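Local atomic coordinates of D-alanyl transferase DltD (Enterococcus faecalis, PDB entry 6O93), a protein that probably transfers D-alanine onto lipoteichoic acid during cell-wall biogenesis in this Gram-positive bacterium. Residues 273-277 / 318-323. Residues are numbered along the deposited sequence; the frame is centred on the assembly and turned at random.
Sequences YGDFQ and KLKYQL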
loop_
_atom_site.group_PDB
_atom_site.type_symbol
_atom_site.label_atom_id
_atom_site.label_comp_id
_atom_site.label_asym_id
_atom_site.label_seq_id
_atom_site.Cartn_x
_atom_site.Cartn_y
_atom_site.Cartn_z
ATOM N N TYR A 273 4.779 -12.352 3.824
ATOM C CA TYR A 273 3.563 -13.139 3.648
ATOM C C TYR A 273 2.764 -13.189 4.941
ATOM O O TYR A 273 1.526 -13.153 4.917
ATOM C CB TYR A 273 3.904 -14.552 3.169
ATOM C CG TYR A 273 4.456 -14.580 1.766
ATOM C CD1 TYR A 273 3.621 -14.408 0.670
ATOM C CD2 TYR A 273 5.812 -14.770 1.534
ATOM C CE1 TYR A 273 4.117 -14.426 -0.615
ATOM C CE2 TYR A 273 6.320 -14.791 0.250
ATOM C CZ TYR A 273 5.465 -14.616 -0.821
ATOM O OH TYR A 273 5.959 -14.631 -2.101
ATOM N N GLY A 274 3.454 -13.264 6.081
ATOM C CA GLY A 274 2.767 -13.168 7.358
ATOM C C GLY A 274 2.257 -11.768 7.642
ATOM O O GLY A 274 1.133 -11.592 8.122
ATOM N N ASP A 275 3.075 -10.750 7.357
ATOM C CA ASP A 275 2.634 -9.374 7.556
ATOM C C ASP A 275 1.462 -9.046 6.642
ATOM O O ASP A 275 0.544 -8.311 7.028
ATOM C CB ASP A 275 3.792 -8.408 7.308
ATOM C CG ASP A 275 4.928 -8.597 8.286
ATOM O OD1 ASP A 275 4.770 -9.382 9.246
ATOM O OD2 ASP A 275 5.986 -7.961 8.092
ATOM N N PHE A 276 1.481 -9.585 5.421
ATOM C CA PHE A 276 0.352 -9.422 4.513
ATOM C C PHE A 276 -0.903 -10.060 5.090
ATOM O O PHE A 276 -2.002 -9.506 4.973
ATOM C CB PHE A 276 0.701 -10.030 3.156
ATOM C CG PHE A 276 -0.389 -9.908 2.134
ATOM C CD1 PHE A 276 -0.973 -8.682 1.864
ATOM C CD2 PHE A 276 -0.810 -11.017 1.424
ATOM C CE1 PHE A 276 -1.970 -8.570 0.917
ATOM C CE2 PHE A 276 -1.804 -10.907 0.470
ATOM C CZ PHE A 276 -2.384 -9.683 0.218
ATOM N N GLN A 277 -0.758 -11.226 5.723
ATOM C CA GLN A 277 -1.892 -11.858 6.386
ATOM C C GLN A 277 -2.475 -10.947 7.457
ATOM O O GLN A 277 -3.696 -10.906 7.653
ATOM C CB GLN A 277 -1.463 -13.194 6.991
ATOM C CG GLN A 277 -2.580 -13.952 7.697
ATOM C CD GLN A 277 -3.697 -14.352 6.751
ATOM O OE1 GLN A 277 -3.605 -14.146 5.542
ATOM N NE2 GLN A 277 -4.757 -14.932 7.301
ATOM N N LYS A 318 1.527 -17.568 -5.332
ATOM C CA LYS A 318 1.457 -17.704 -3.882
ATOM C C LYS A 318 0.516 -16.669 -3.285
ATOM O O LYS A 318 -0.298 -16.991 -2.411
ATOM C CB LYS A 318 2.853 -17.566 -3.276
ATOM C CG LYS A 318 2.916 -17.867 -1.791
ATOM C CD LYS A 318 4.353 -18.016 -1.320
ATOM C CE LYS A 318 4.430 -18.281 0.172
ATOM N NZ LYS A 318 5.834 -18.485 0.620
ATOM N N LEU A 319 0.619 -15.422 -3.743
ATOM C CA LEU A 319 -0.251 -14.368 -3.236
ATOM C C LEU A 319 -1.706 -14.643 -3.584
ATOM O O LEU A 319 -2.595 -14.515 -2.733
ATOM C CB LEU A 319 0.192 -13.019 -3.797
ATOM C CG LEU A 319 1.581 -12.557 -3.359
ATOM C CD1 LEU A 319 2.013 -11.347 -4.163
ATOM C CD2 LEU A 319 1.597 -12.241 -1.871
ATOM N N LYS A 320 -1.974 -15.022 -4.835
ATOM C CA LYS A 320 -3.355 -15.253 -5.241
ATOM C C LYS A 320 -3.952 -16.459 -4.530
ATOM O O LYS A 320 -5.168 -16.508 -4.317
ATOM C CB LYS A 320 -3.442 -15.419 -6.759
ATOM C CG LYS A 320 -3.162 -14.131 -7.523
ATOM C CD LYS A 320 -3.607 -14.208 -8.976
ATOM C CE LYS A 320 -2.805 -15.225 -9.758
ATOM N NZ LYS A 320 -3.171 -15.212 -11.203
ATOM N N TYR A 321 -3.124 -17.432 -4.144
ATOM C CA TYR A 321 -3.633 -18.532 -3.331
ATOM C C TYR A 321 -4.040 -18.036 -1.950
ATOM O O TYR A 321 -5.141 -18.332 -1.471
ATOM C CB TYR A 321 -2.589 -19.642 -3.209
ATOM C CG TYR A 321 -3.096 -20.839 -2.435
ATOM C CD1 TYR A 321 -3.848 -21.821 -3.059
ATOM C CD2 TYR A 321 -2.836 -20.976 -1.079
ATOM C CE1 TYR A 321 -4.323 -22.913 -2.359
ATOM C CE2 TYR A 321 -3.306 -22.066 -0.368
ATOM C CZ TYR A 321 -4.050 -23.031 -1.013
ATOM O OH TYR A 321 -4.522 -24.121 -0.317
ATOM N N GLN A 322 -3.163 -17.273 -1.299
ATOM C CA GLN A 322 -3.472 -16.740 0.024
ATOM C C GLN A 322 -4.733 -15.883 -0.013
ATOM O O GLN A 322 -5.535 -15.902 0.927
ATOM C CB GLN A 322 -2.279 -15.936 0.541
ATOM C CG GLN A 322 -2.412 -15.428 1.966
ATOM C CD GLN A 322 -1.105 -14.854 2.494
ATOM O OE1 GLN A 322 -0.059 -14.972 1.853
ATOM N NE2 GLN A 322 -1.163 -14.230 3.665
ATOM N N LEU A 323 -4.927 -15.131 -1.097
ATOM C CA LEU A 323 -6.130 -14.318 -1.238
ATOM C C LEU A 323 -7.350 -15.190 -1.516
ATOM O O LEU A 323 -8.293 -15.234 -0.717
ATOM C CB LEU A 323 -5.935 -13.292 -2.355
ATOM C CG LEU A 323 -4.925 -12.181 -2.061
ATOM C CD1 LEU A 323 -4.617 -11.389 -3.323
ATOM C CD2 LEU A 323 -5.449 -11.261 -0.968
#
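Tyr273 lays one face of its ring under the extended side chain of Lys318, whose CE stands almost exactly above the middle, 3.7 Å from the ring centroid. Lys318 NZ continues over the same face as a cation-pi contact, 4.0 Å from that centroid, while donating hydrogen bonds to the backbone oxygens of Arg268, Trp387 and Gln390; the tyrosine hydroxyl bonds to Tyr267 O. The lysine runs across the ring from the CE1/CZ side to CD2/CE2, its chain extended throughout from a CG placed trans to the backbone N (chi1 -173°). Leu319 CD2 meets Tyr273 CE1 at 3.6 Å. Tyr273 O accepts a nearly straight hydrogen bond from Gln322 NE2 (3.2 Å, 175°), arriving from the opposite face of the carbonyl plane to the helical donor Gln277 N. Helices 272-285 and 309-324, here 31° from parallel, pack side by side against the parallel sheet of an SGNH-hydrolase-like fold; helix 309-324 is the crossover of the beta-alpha-beta unit joining the parallel strands 289-294 and 331-333. Beside strand 289-294, Phe276 CZ packs on Leu323 CD2 at 3.6 Å, and both side chains touch Phe292. Gln277, bent at its second torsion, brings OE1 to Gln322 NE2 at 3.1 Å. Both acceptors lie close to the Gln322 amide plane, using its two N-H groups, while Trp387 NE1 donates to Gln322 OE1 and further fixes the buried amide's rotation, and Gln277 NE2 bonds to Gln326 OE1.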